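Local atomic coordinates of protein PTHB1 (Homo sapiens, PDB entry 4YD8), a protein that is a subunit of the BBSome, a complex thought to act as a coat that sorts specific membrane proteins to primary cilia. Residues Val87-Val91 with Gly152-Ile156; Asn141-Phe147 with Gly186-Tyr190; Arg193-Phe197 with Ser208-Leu214; Asp251-Phe257 with Phe294-Ser299. All coordinates share one frame; numbering follows the deposited sequence. Where two conformers were deposited one is given.

Contact 1 (Val87-Val91 with Gly152-Ile156)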
loop_
_atom_site.group_PDB
_atom_site.type_symbol
_atom_site.label_atom_id
_atom_site.label_comp_id
_atom_site.label_asym_id
_atom_site.label_seq_id
_atom_site.Cartn_x
_atom_site.Cartn_y
_atom_site.Cartn_z
ATOM N N VAL A 87 6.588 0.234 -5.152
ATOM C CA VAL A 87 7.955 -0.169 -5.445
ATOM C C VAL A 87 7.905 -1.589 -5.951
ATOM O O VAL A 87 7.274 -2.442 -5.330
ATOM C CB VAL A 87 8.857 -0.070 -4.188
ATOM C CG1 VAL A 87 10.231 -0.716 -4.455
ATOM C CG2 VAL A 87 8.987 1.395 -3.744
ATOM N N GLY A 88 8.550 -1.846 -7.084
ATOM C CA GLY A 88 8.463 -3.144 -7.707
ATOM C C GLY A 88 9.426 -3.291 -8.867
ATOM O O GLY A 88 10.228 -2.396 -9.151
ATOM N N LYS A 89 9.333 -4.419 -9.553
ATOM C CA LYS A 89 10.257 -4.705 -10.649
ATOM C C LYS A 89 9.744 -4.102 -11.964
ATOM O O LYS A 89 9.345 -4.830 -12.873
ATOM C CB LYS A 89 10.467 -6.219 -10.799
ATOM C CG LYS A 89 11.056 -6.881 -9.540
ATOM C CD LYS A 89 11.008 -8.398 -9.641
ATOM C CE LYS A 89 11.512 -9.040 -8.345
ATOM N NZ LYS A 89 11.677 -10.506 -8.522
ATOM N N PHE A 90 9.792 -2.777 -12.049
ATOM C CA PHE A 90 9.103 -2.038 -13.100
ATOM C C PHE A 90 9.976 -1.783 -14.333
ATOM O O PHE A 90 9.518 -1.152 -15.291
ATOM C CB PHE A 90 8.611 -0.700 -12.548
ATOM C CG PHE A 90 7.681 -0.823 -11.377
ATOM C CD1 PHE A 90 6.683 -1.798 -11.354
ATOM C CD2 PHE A 90 7.799 0.038 -10.298
ATOM C CE1 PHE A 90 5.810 -1.902 -10.265
ATOM C CE2 PHE A 90 6.923 -0.054 -9.198
ATOM C CZ PHE A 90 5.937 -1.022 -9.187
ATOM N N VAL A 91 11.227 -2.259 -14.318
ATOM C CA VAL A 91 12.138 -2.013 -15.446
ATOM C C VAL A 91 12.540 -3.322 -16.131
ATOM O O VAL A 91 12.968 -4.274 -15.480
ATOM C CB VAL A 91 13.391 -1.229 -14.983
ATOM C CG1 VAL A 91 14.453 -1.120 -16.114
ATOM C CG2 VAL A 91 12.968 0.149 -14.456
ATOM N N GLY A 152 9.501 -12.490 -12.932
ATOM C CA GLY A 152 10.628 -11.574 -12.871
ATOM C C GLY A 152 10.339 -10.143 -13.288
ATOM O O GLY A 152 11.246 -9.356 -13.512
ATOM N N ARG A 153 9.068 -9.793 -13.401
ATOM C CA ARG A 153 8.722 -8.427 -13.765
ATOM C C ARG A 153 7.370 -8.051 -13.165
ATOM O O ARG A 153 6.478 -8.896 -13.035
ATOM C CB ARG A 153 8.701 -8.264 -15.286
ATOM C CG ARG A 153 7.599 -9.040 -15.966
ATOM C CD ARG A 153 7.773 -9.074 -17.482
ATOM N NE ARG A 153 6.509 -9.441 -18.121
ATOM C CZ ARG A 153 6.231 -9.261 -19.408
ATOM N NH1 ARG A 153 7.133 -8.720 -20.211
ATOM N NH2 ARG A 153 5.047 -9.624 -19.890
ATOM N N ASP A 154 7.229 -6.787 -12.785
ATOM C CA ASP A 154 5.963 -6.275 -12.264
ATOM C C ASP A 154 5.343 -5.333 -13.283
ATOM O O ASP A 154 5.903 -4.282 -13.571
ATOM C CB ASP A 154 6.175 -5.559 -10.933
ATOM C CG ASP A 154 6.435 -6.522 -9.803
ATOM O OD1 ASP A 154 5.671 -7.512 -9.729
ATOM O OD2 ASP A 154 7.394 -6.311 -9.008
ATOM N N LEU A 155 4.201 -5.728 -13.831
ATOM C CA LEU A 155 3.445 -4.854 -14.732
ATOM C C LEU A 155 2.573 -3.958 -13.867
ATOM O O LEU A 155 2.377 -4.254 -12.697
ATOM C CB LEU A 155 2.605 -5.677 -15.698
ATOM C CG LEU A 155 3.361 -6.731 -16.515
ATOM C CD1 LEU A 155 2.535 -7.160 -17.721
ATOM C CD2 LEU A 155 4.725 -6.218 -16.939
ATOM N N ILE A 156 2.050 -2.874 -14.432
ATOM C CA ILE A 156 1.290 -1.905 -13.655
ATOM C C ILE A 156 -0.080 -1.729 -14.298
ATOM O O ILE A 156 -0.200 -1.711 -15.526
ATOM C CB ILE A 156 2.029 -0.548 -13.566
ATOM C CG1 ILE A 156 3.233 -0.650 -12.607
ATOM C CG2 ILE A 156 1.102 0.587 -13.111
ATOM C CD1 ILE A 156 4.177 0.521 -12.727
#
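The carboxylate of D154 binds the backbone of K89 and not its ammonium group. The amide K89 N gives its hydrogen to D154 OD2 over 2.8 Å in a nearly straight line (176°); OD2 accepts with the lone pair that faces away from the other carboxylate oxygen. K89 NZ stays 6.0 Å from D154 OD2, since the extended lysine chain runs past the aspartate, its CD 4.0 Å from G152 O, to a salt bridge with E95. With CG of D154 opposite the carbonyl carbon and beside the backbone N (chi1 -74°), the carboxylate swings toward K89 N, while the aspartate's own amide, D154 N, bonds K89 O at 2.9 Å, its nitrogen 42° above the carbonyl plane. Both backbone polar atoms of K89 are therefore held by one residue, and K89 is itself the centre of an inverse gamma turn; Q170 adds a second donor to the same carbonyl oxygen.

Directly after this turn, the F90 ring is sandwiched. The I156 methyl CD1 lies over one face, 3.9 Å from the centroid, as a CH-pi contact, while CA of G88 takes the opposite face near the rim. In the ring plane, D154 O approaches the edge at F90 CD1 (3.4 Å), and the ring also meets Y144 edge-to-face.

The contact joins two neighbouring blades of the propeller: strand 84-88 ends its blade's innermost run here, strand 155-160, the second of the next blade, begins here, and strands 98-102 and 106-112 close over F90 and I156 through A100, V109 and L107.

Contact 2 (Asn141-Phe147 with Gly186-Tyr190)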
loop_
_atom_site.group_PDB
_atom_site.type_symbol
_atom_site.label_atom_id
_atom_site.label_comp_id
_atom_site.label_asym_id
_atom_site.label_seq_id
_atom_site.Cartn_x
_atom_site.Cartn_y
_atom_site.Cartn_z
ATOM N N ASN A 141 -6.104 5.287 -9.014
ATOM C CA ASN A 141 -5.194 4.470 -8.197
ATOM C C ASN A 141 -4.552 3.399 -9.080
ATOM O O ASN A 141 -4.837 3.330 -10.271
ATOM C CB ASN A 141 -5.932 3.848 -6.991
ATOM C CG ASN A 141 -7.201 3.073 -7.384
ATOM O OD1 ASN A 141 -7.372 2.669 -8.530
ATOM N ND2 ASN A 141 -8.092 2.851 -6.405
HETATM N N MSE A 142 -3.665 2.580 -8.519
HETATM C CA MSE A 142 -2.985 1.592 -9.339
HETATM C C MSE A 142 -2.685 0.348 -8.535
HETATM O O MSE A 142 -2.760 0.366 -7.301
HETATM C CB MSE A 142 -1.675 2.150 -9.904
HETATM C CG MSE A 142 -0.677 2.572 -8.835
HETATM SE SE MSE A 142 1.024 3.064 -9.739
HETATM C CE MSE A 142 1.913 3.931 -8.269
ATOM N N THR A 143 -2.340 -0.723 -9.239
ATOM C CA THR A 143 -1.814 -1.925 -8.598
ATOM C C THR A 143 -0.750 -2.496 -9.540
ATOM O O THR A 143 -0.536 -1.971 -10.633
ATOM C CB THR A 143 -2.948 -2.954 -8.294
ATOM O OG1 THR A 143 -2.444 -4.029 -7.492
ATOM C CG2 THR A 143 -3.558 -3.516 -9.601
ATOM N N TYR A 144 -0.067 -3.551 -9.123
ATOM C CA TYR A 144 1.018 -4.083 -9.931
ATOM C C TYR A 144 1.234 -5.541 -9.612
ATOM O O TYR A 144 0.779 -6.036 -8.581
ATOM C CB TYR A 144 2.323 -3.306 -9.694
ATOM C CG TYR A 144 2.865 -3.455 -8.283
ATOM C CD1 TYR A 144 2.420 -2.621 -7.256
ATOM C CD2 TYR A 144 3.797 -4.448 -7.973
ATOM C CE1 TYR A 144 2.893 -2.751 -5.951
ATOM C CE2 TYR A 144 4.290 -4.589 -6.670
ATOM C CZ TYR A 144 3.825 -3.739 -5.664
ATOM O OH TYR A 144 4.297 -3.862 -4.372
ATOM N N GLY A 145 1.957 -6.229 -10.483
ATOM C CA GLY A 145 2.259 -7.622 -10.226
ATOM C C GLY A 145 2.615 -8.329 -11.506
ATOM O O GLY A 145 2.710 -7.708 -12.570
ATOM N N SER A 146 2.821 -9.635 -11.408
ATOM C CA SER A 146 3.264 -10.436 -12.544
ATOM C C SER A 146 2.082 -10.876 -13.397
ATOM O O SER A 146 1.830 -12.076 -13.523
ATOM C CB SER A 146 4.043 -11.658 -12.052
ATOM O OG SER A 146 3.330 -12.365 -11.047
ATOM N N PHE A 147 1.362 -9.907 -13.958
ATOM C CA PHE A 147 0.145 -10.175 -14.744
ATOM C C PHE A 147 0.433 -11.238 -15.786
ATOM O O PHE A 147 1.438 -11.165 -16.482
ATOM C CB PHE A 147 -0.374 -8.929 -15.475
ATOM C CG PHE A 147 -0.561 -7.710 -14.615
ATOM C CD1 PHE A 147 -0.657 -7.790 -13.232
ATOM C CD2 PHE A 147 -0.648 -6.462 -15.215
ATOM C CE1 PHE A 147 -0.826 -6.650 -12.464
ATOM C CE2 PHE A 147 -0.823 -5.313 -14.450
ATOM C CZ PHE A 147 -0.914 -5.411 -13.071
ATOM N N GLY A 186 -13.347 2.303 -7.100
ATOM C CA GLY A 186 -13.103 1.687 -5.806
ATOM C C GLY A 186 -11.631 1.335 -5.662
ATOM O O GLY A 186 -10.825 1.595 -6.555
ATOM N N PRO A 187 -11.276 0.711 -4.533
ATOM C CA PRO A 187 -9.902 0.239 -4.349
ATOM C C PRO A 187 -9.574 -0.817 -5.391
ATOM O O PRO A 187 -10.486 -1.465 -5.929
ATOM C CB PRO A 187 -9.900 -0.355 -2.917
ATOM C CG PRO A 187 -11.327 -0.597 -2.587
ATOM C CD PRO A 187 -12.156 0.396 -3.396
ATOM N N LEU A 188 -8.287 -0.993 -5.674
ATOM C CA LEU A 188 -7.862 -1.893 -6.734
ATOM C C LEU A 188 -6.688 -2.756 -6.276
ATOM O O LEU A 188 -5.743 -2.244 -5.683
ATOM C CB LEU A 188 -7.461 -1.085 -7.970
ATOM C CG LEU A 188 -6.940 -1.862 -9.182
ATOM C CD1 LEU A 188 -8.075 -2.604 -9.900
ATOM C CD2 LEU A 188 -6.229 -0.917 -10.158
ATOM N N ALA A 189 -6.743 -4.053 -6.555
ATOM C CA ALA A 189 -5.636 -4.942 -6.186
ATOM C C ALA A 189 -5.493 -6.073 -7.193
ATOM O O ALA A 189 -6.453 -6.461 -7.858
ATOM C CB ALA A 189 -5.837 -5.503 -4.754
ATOM N N TYR A 190 -4.269 -6.569 -7.328
ATOM C CA TYR A 190 -3.984 -7.712 -8.186
ATOM C C TYR A 190 -3.746 -8.966 -7.351
ATOM O O TYR A 190 -2.991 -8.942 -6.369
ATOM C CB TYR A 190 -2.755 -7.439 -9.075
ATOM C CG TYR A 190 -2.303 -8.666 -9.850
ATOM C CD1 TYR A 190 -3.072 -9.173 -10.893
ATOM C CD2 TYR A 190 -1.121 -9.325 -9.527
ATOM C CE1 TYR A 190 -2.676 -10.299 -11.603
ATOM C CE2 TYR A 190 -0.715 -10.449 -10.235
ATOM C CZ TYR A 190 -1.500 -10.931 -11.272
ATOM O OH TYR A 190 -1.117 -12.055 -11.978
HETATM O O HOH W 1 -4.526 1.008 -5.313
#
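Y190 presents one ring face to the edge of F147, whose CD1 stands 3.5 Å above the centre of the tyrosine ring. The planes are 60° apart and the centroids 4.8 Å, a T-shaped pair with some tilt. Y190 CD2 also meets G145 CA at 3.8 Å. A third flat group, the amide of N141, works in its own plane: ND2 donates to G186 O at 3.0 Å, with the acceptor lying in the amide plane, and Q159 donates to both N141 OD1 and G186 O.

Between these two ends run the innermost strands of adjacent blades of the seven-bladed propeller. Strands 141-145 and 188-190 are parallel to within 5°, and their axes approach to 5.9 Å, but side chains and one water hold them together, not a backbone pairing. T143 carries the middle. Its OG1, opposite the backbone N (chi1 -171°), reaches toward the neighbouring strand and accepts a weak bond from Y190 N, whereas its CG2 packs at 3.8 Å on L188 CD2. A water donates to M142 O at 2.7 Å and weakly to L188 O.

G145, which is critical for protein stability, has backbone angles suited to glycine, and its bare CA lets the tyrosine ring lie close; a side chain there would run into Y190 CD2. Beyond the pair, Y190 OH is hydrogen-bonded to D195, and the F147 ring also meets F197 edge-to-face and Y211.

Contact 3 (Arg193-Phe197 with Ser208-Leu214)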
loop_
_atom_site.group_PDB
_atom_site.type_symbol
_atom_site.label_atom_id
_atom_site.label_comp_id
_atom_site.label_asym_id
_atom_site.label_seq_id
_atom_site.Cartn_x
_atom_site.Cartn_y
_atom_site.Cartn_z
ATOM N N ARG A 193 -2.299 -15.264 -7.403
ATOM C CA ARG A 193 -2.721 -16.661 -7.340
ATOM C C ARG A 193 -3.828 -16.953 -8.348
ATOM O O ARG A 193 -3.864 -18.029 -8.947
ATOM C CB ARG A 193 -3.187 -17.029 -5.927
ATOM N N THR A 194 -4.720 -15.991 -8.550
ATOM C CA THR A 194 -5.810 -16.188 -9.503
ATOM C C THR A 194 -5.608 -15.383 -10.784
ATOM O O THR A 194 -6.485 -15.373 -11.650
ATOM C CB THR A 194 -7.160 -15.799 -8.893
ATOM O OG1 THR A 194 -7.136 -14.412 -8.558
ATOM C CG2 THR A 194 -7.427 -16.612 -7.616
ATOM N N ASP A 195 -4.459 -14.721 -10.878
ATOM C CA ASP A 195 -4.128 -13.801 -11.975
ATOM C C ASP A 195 -5.350 -12.937 -12.317
ATOM O O ASP A 195 -5.854 -12.959 -13.443
ATOM C CB ASP A 195 -3.609 -14.583 -13.195
ATOM C CG ASP A 195 -3.043 -13.676 -14.293
ATOM O OD1 ASP A 195 -2.494 -12.596 -13.990
ATOM O OD2 ASP A 195 -3.160 -14.044 -15.479
ATOM N N SER A 196 -5.833 -12.198 -11.317
ATOM C CA SER A 196 -7.032 -11.377 -11.478
ATOM C C SER A 196 -6.903 -10.017 -10.812
ATOM O O SER A 196 -6.098 -9.830 -9.890
ATOM C CB SER A 196 -8.268 -12.092 -10.910
ATOM O OG SER A 196 -8.472 -13.347 -11.532
ATOM N N PHE A 197 -7.712 -9.072 -11.284
ATOM C CA PHE A 197 -7.841 -7.767 -10.651
ATOM C C PHE A 197 -9.085 -7.736 -9.787
ATOM O O PHE A 197 -10.155 -8.173 -10.212
ATOM C CB PHE A 197 -7.915 -6.643 -11.690
ATOM C CG PHE A 197 -6.659 -6.480 -12.497
ATOM C CD1 PHE A 197 -5.507 -5.984 -11.913
ATOM C CD2 PHE A 197 -6.634 -6.816 -13.833
ATOM C CE1 PHE A 197 -4.346 -5.834 -12.656
ATOM C CE2 PHE A 197 -5.471 -6.664 -14.587
ATOM C CZ PHE A 197 -4.329 -6.178 -13.984
ATOM N N SER A 208 -14.094 -9.580 -9.292
ATOM C CA SER A 208 -12.815 -10.139 -9.701
ATOM C C SER A 208 -12.820 -10.332 -11.214
ATOM O O SER A 208 -13.715 -10.976 -11.754
ATOM C CB SER A 208 -12.548 -11.469 -8.999
ATOM O OG SER A 208 -11.305 -12.034 -9.389
ATOM N N TYR A 209 -11.813 -9.777 -11.881
ATOM C CA TYR A 209 -11.672 -9.888 -13.330
ATOM C C TYR A 209 -10.382 -10.609 -13.701
ATOM O O TYR A 209 -9.304 -10.170 -13.320
ATOM C CB TYR A 209 -11.660 -8.504 -13.982
ATOM C CG TYR A 209 -12.931 -7.725 -13.795
ATOM C CD1 TYR A 209 -13.099 -6.890 -12.698
ATOM C CD2 TYR A 209 -13.972 -7.825 -14.717
ATOM C CE1 TYR A 209 -14.267 -6.171 -12.514
ATOM C CE2 TYR A 209 -15.155 -7.107 -14.540
ATOM C CZ TYR A 209 -15.291 -6.282 -13.430
ATOM O OH TYR A 209 -16.445 -5.555 -13.228
ATOM N N LYS A 210 -10.489 -11.695 -14.458
ATOM C CA LYS A 210 -9.313 -12.417 -14.935
ATOM C C LYS A 210 -8.491 -11.559 -15.885
ATOM O O LYS A 210 -9.042 -10.920 -16.791
ATOM C CB LYS A 210 -9.719 -13.715 -15.635
ATOM C CG LYS A 210 -10.416 -14.722 -14.737
ATOM C CD LYS A 210 -9.818 -16.116 -14.899
ATOM C CE LYS A 210 -8.648 -16.352 -13.936
ATOM N NZ LYS A 210 -7.390 -15.601 -14.263
ATOM N N TYR A 211 -7.173 -11.544 -15.683
ATOM C CA TYR A 211 -6.287 -10.765 -16.542
ATOM C C TYR A 211 -6.429 -11.111 -18.027
ATOM O O TYR A 211 -6.493 -10.216 -18.877
ATOM C CB TYR A 211 -4.826 -10.956 -16.137
ATOM C CG TYR A 211 -3.886 -10.187 -17.034
ATOM C CD1 TYR A 211 -3.796 -8.805 -16.941
ATOM C CD2 TYR A 211 -3.098 -10.834 -17.971
ATOM C CE1 TYR A 211 -2.949 -8.089 -17.748
ATOM C CE2 TYR A 211 -2.238 -10.118 -18.790
ATOM C CZ TYR A 211 -2.171 -8.742 -18.668
ATOM O OH TYR A 211 -1.330 -8.011 -19.468
ATOM N N GLN A 212 -6.468 -12.401 -18.346
ATOM C CA GLN A 212 -6.531 -12.798 -19.753
ATOM C C GLN A 212 -7.874 -12.440 -20.376
ATOM O O GLN A 212 -7.936 -12.093 -21.553
ATOM C CB GLN A 212 -6.249 -14.292 -19.919
ATOM C CG GLN A 212 -4.829 -14.704 -19.503
ATOM C CD GLN A 212 -3.726 -14.075 -20.358
ATOM O OE1 GLN A 212 -3.976 -13.560 -21.452
ATOM N NE2 GLN A 212 -2.497 -14.122 -19.856
ATOM N N VAL A 213 -8.943 -12.500 -19.585
ATOM C CA VAL A 213 -10.251 -12.067 -20.056
ATOM C C VAL A 213 -10.207 -10.574 -20.368
ATOM O O VAL A 213 -10.707 -10.136 -21.398
ATOM C CB VAL A 213 -11.358 -12.368 -19.026
ATOM C CG1 VAL A 213 -12.635 -11.610 -19.366
ATOM C CG2 VAL A 213 -11.617 -13.856 -18.967
ATOM N N LEU A 214 -9.586 -9.798 -19.488
ATOM C CA LEU A 214 -9.346 -8.381 -19.755
ATOM C C LEU A 214 -8.533 -8.177 -21.023
ATOM O O LEU A 214 -8.917 -7.404 -21.896
ATOM C CB LEU A 214 -8.617 -7.728 -18.576
ATOM C CG LEU A 214 -9.555 -7.112 -17.546
ATOM C CD1 LEU A 214 -8.862 -7.004 -16.217
ATOM C CD2 LEU A 214 -9.984 -5.743 -18.017
HETATM O O HOH W 2 -9.723 -13.586 -7.810
HETATM O O HOH W 3 -5.843 -14.562 -16.408
HETATM O O HOH W 4 -11.017 -14.346 -10.689
#
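F197 and L214 form the tight part of the contact: the leucine methyl CD1 sits at the edge of the phenylalanine ring, 3.3 Å from F197 CD2. The leucine's chi1 of -92°, away from a staggered value, agrees with such close fitting. Next to it, Y211 lies alongside F197 and points the same way, with F197 CE2 in the plane of the tyrosine ring at its edge, 3.6 Å from Y211 CD1. Main-chain bonds lock this side. F197 and Y209 make both bonds of an antiparallel hydrogen-bonded pair (F197 N to Y209 O and Y209 N to F197 O, each 2.8 Å), and Y211 N reaches D195 O at 3.0 Å.

The other side is wetter. S196 and K210 form a non-hydrogen-bonded pair, and S196 OG turns back to donate to T194 O. One water joins S196 OG to S208 OG, and a second links S208 OG to T194 OG1, which also bonds S191. Q212 N is tied through another water to D195 OD2 (2.9 Å from that water), while D195 OD1 is hydrogen-bonded to Y190 OH. K210 NZ would add a bond to T194 O, but the lysine was refined in two conformers, so this is less certain.

D195, with a positive phi of 42°, and S196 together face S191 in a G1 beta bulge, where the chain turns from the first strand of the blade into the second. Strands 196-200 and 205-210 then form a propeller-blade hairpin whose outgoing strand runs directly into helix 211-216, with K210 at the N-cap.

Contact 4 (Asp251-Phe257 with Phe294-Ser299)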
loop_
_atom_site.group_PDB
_atom_site.type_symbol
_atom_site.label_atom_id
_atom_site.label_comp_id
_atom_site.label_asym_id
_atom_site.label_seq_id
_atom_site.Cartn_x
_atom_site.Cartn_y
_atom_site.Cartn_z
ATOM N N ASP A 251 -10.709 -0.214 1.351
ATOM C CA ASP A 251 -9.449 -0.742 0.859
ATOM C C ASP A 251 -9.575 -2.236 0.595
ATOM O O ASP A 251 -10.467 -2.901 1.141
ATOM C CB ASP A 251 -8.325 -0.458 1.887
ATOM C CG ASP A 251 -6.932 -0.508 1.274
ATOM O OD1 ASP A 251 -6.834 -0.616 0.034
ATOM O OD2 ASP A 251 -5.930 -0.406 2.034
ATOM N N ILE A 252 -8.687 -2.745 -0.257
ATOM C CA ILE A 252 -8.512 -4.179 -0.478
ATOM C C ILE A 252 -7.033 -4.500 -0.365
ATOM O O ILE A 252 -6.199 -3.742 -0.849
ATOM C CB ILE A 252 -8.975 -4.640 -1.872
ATOM C CG1 ILE A 252 -10.427 -4.303 -2.123
ATOM C CG2 ILE A 252 -8.760 -6.150 -2.058
ATOM C CD1 ILE A 252 -10.740 -4.332 -3.615
ATOM N N CYS A 253 -6.717 -5.627 0.254
ATOM C CA CYS A 253 -5.333 -6.073 0.401
ATOM C C CYS A 253 -5.291 -7.573 0.144
ATOM O O CYS A 253 -5.969 -8.330 0.836
ATOM C CB CYS A 253 -4.812 -5.760 1.811
ATOM S SG CYS A 253 -3.017 -6.132 2.011
ATOM N N ILE A 254 -4.511 -8.021 -0.835
ATOM C CA ILE A 254 -4.421 -9.463 -1.085
ATOM C C ILE A 254 -3.118 -10.003 -0.522
ATOM O O ILE A 254 -2.053 -9.535 -0.900
ATOM C CB ILE A 254 -4.512 -9.785 -2.572
ATOM C CG1 ILE A 254 -5.860 -9.278 -3.121
ATOM C CG2 ILE A 254 -4.367 -11.292 -2.799
ATOM C CD1 ILE A 254 -5.989 -9.398 -4.594
ATOM N N VAL A 255 -3.210 -10.988 0.371
ATOM C CA VAL A 255 -2.019 -11.528 1.043
ATOM C C VAL A 255 -2.010 -13.058 1.101
ATOM O O VAL A 255 -3.052 -13.704 1.102
ATOM C CB VAL A 255 -1.898 -11.014 2.501
ATOM C CG1 VAL A 255 -1.911 -9.505 2.562
ATOM C CG2 VAL A 255 -3.020 -11.566 3.339
ATOM N N SER A 256 -0.815 -13.627 1.168
ATOM C CA SER A 256 -0.646 -15.047 1.453
ATOM C C SER A 256 0.552 -15.243 2.379
ATOM O O SER A 256 1.647 -14.753 2.097
ATOM C CB SER A 256 -0.461 -15.845 0.163
ATOM O OG SER A 256 -0.115 -17.188 0.450
ATOM N N PHE A 257 0.343 -15.945 3.486
ATOM C CA PHE A 257 1.412 -16.163 4.459
ATOM C C PHE A 257 1.657 -17.648 4.736
ATOM O O PHE A 257 1.593 -18.486 3.837
ATOM C CB PHE A 257 1.089 -15.442 5.772
ATOM C CG PHE A 257 1.146 -13.946 5.674
ATOM C CD1 PHE A 257 2.323 -13.309 5.336
ATOM C CD2 PHE A 257 0.021 -13.176 5.930
ATOM C CE1 PHE A 257 2.380 -11.929 5.246
ATOM C CE2 PHE A 257 0.070 -11.791 5.847
ATOM C CZ PHE A 257 1.251 -11.168 5.503
ATOM N N PHE A 294 -6.103 -0.148 7.061
ATOM C CA PHE A 294 -5.783 -1.488 7.588
ATOM C C PHE A 294 -4.612 -2.130 6.861
ATOM O O PHE A 294 -4.139 -1.615 5.840
ATOM C CB PHE A 294 -7.095 -2.320 7.569
ATOM C CG PHE A 294 -7.372 -3.118 6.302
ATOM C CD1 PHE A 294 -7.025 -2.630 5.037
ATOM C CD2 PHE A 294 -7.902 -4.406 6.395
ATOM C CE1 PHE A 294 -7.289 -3.384 3.868
ATOM C CE2 PHE A 294 -8.215 -5.140 5.244
ATOM C CZ PHE A 294 -7.880 -4.646 3.986
ATOM N N LEU A 295 -4.111 -3.220 7.432
ATOM C CA LEU A 295 -3.021 -3.972 6.842
ATOM C C LEU A 295 -2.960 -5.368 7.449
ATOM O O LEU A 295 -2.492 -5.527 8.581
ATOM C CB LEU A 295 -1.667 -3.266 7.065
ATOM C CG LEU A 295 -0.517 -4.013 6.383
ATOM C CD1 LEU A 295 -0.521 -3.719 4.881
ATOM C CD2 LEU A 295 0.828 -3.684 7.011
ATOM N N PRO A 296 -3.426 -6.388 6.702
ATOM C CA PRO A 296 -3.113 -7.782 7.046
ATOM C C PRO A 296 -1.610 -7.964 6.882
ATOM O O PRO A 296 -1.143 -7.833 5.746
ATOM C CB PRO A 296 -3.884 -8.613 6.003
ATOM C CG PRO A 296 -4.825 -7.638 5.332
ATOM C CD PRO A 296 -4.169 -6.286 5.434
ATOM N N TYR A 297 -0.871 -8.223 7.960
ATOM C CA TYR A 297 0.587 -8.017 7.921
ATOM C C TYR A 297 1.423 -9.227 8.278
ATOM O O TYR A 297 2.623 -9.237 8.012
ATOM C CB TYR A 297 0.988 -6.854 8.850
ATOM C CG TYR A 297 0.839 -7.144 10.342
ATOM C CD1 TYR A 297 -0.385 -6.969 10.976
ATOM C CD2 TYR A 297 1.923 -7.564 11.113
ATOM C CE1 TYR A 297 -0.540 -7.226 12.335
ATOM C CE2 TYR A 297 1.781 -7.826 12.487
ATOM C CZ TYR A 297 0.542 -7.652 13.086
ATOM O OH TYR A 297 0.363 -7.911 14.428
ATOM N N CYS A 298 0.822 -10.250 8.877
ATOM C CA CYS A 298 1.591 -11.457 9.178
ATOM C C CYS A 298 0.685 -12.588 9.617
ATOM O O CYS A 298 -0.512 -12.397 9.863
ATOM C CB CYS A 298 2.641 -11.201 10.266
ATOM S SG CYS A 298 2.034 -11.289 11.983
ATOM N N SER A 299 1.276 -13.769 9.714
ATOM C CA SER A 299 0.607 -14.899 10.330
ATOM C C SER A 299 1.477 -15.431 11.452
ATOM O O SER A 299 2.643 -15.757 11.222
ATOM C CB SER A 299 0.321 -15.996 9.310
ATOM O OG SER A 299 -0.025 -17.191 9.986
HETATM O O HOH W 5 -6.076 0.929 4.272
HETATM O O HOH W 6 -3.506 -1.822 3.217
#
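C253 and P296 interlock between two adjacent blades of the beta-propeller, where the innermost strands 251-255 and 294-298 run 11° from parallel with axes 7.7 Å apart. At that spacing side chains must fill the interval. The pyrrolidine ring is the central bump: its CD lies 3.6 Å from C253 SG, and the same carbon also sits over the centre of the F294 ring. The cysteine sulfur stands opposite its own backbone N (chi1 -174°), which carries it across to the proline. V255 continues the row, straddling P296 CB with both methyls at 4.1 Å.

F294 fills the hollow at the other end. Its CZ meets C253 CB and its CE1 meets D251 CB at 3.7 Å, while D251 OD2 lies in the ring plane at the edge. Here the strands are joined by solvent: D251 OD2 accepts from two waters, one of which in turn accepts from F294 N while the other donates to F294 O, a double bridge between one carboxylate oxygen and a single residue's backbone. F265 of strand 263-268 packs on V255, F294 and P296, closing the row from within the first blade.

Past V255 the segment 251-257 bends toward 294-299, and exposed F257, just before two residues that were not modelled, lays one ring face on the backbone of C298 and S299. The C298 CA forms a CH-pi contact 3.8 Å from the ring centroid, 16° off the normal, and F257 CB touches S299 CB at 3.7 Å.

Contacts 1, 2 and 4 each bridge neighbouring blades, whereas contact 3 is internal to the blade that contact 2 enters. Contacts 1 and 2 share the sheet built on strands 139-145 and 155-160: their centres are 12 Å apart, and L155 N probably bonds G145 O at 2.8 Å. Contact 2 touches contact 3, centres 11 Å apart, where F147 CB packs 3.5 Å from Y211 CE1. It also touches contact 4, centres 14 Å apart, through P187 and A189 against I252 and I254. Contacts 1 and 4 do not touch, with nearest atoms about 12 Å apart. Contact 2 is thus the hub, and it contains the stability-critical G145, about 3 Å from the D154 side chain of contact 1.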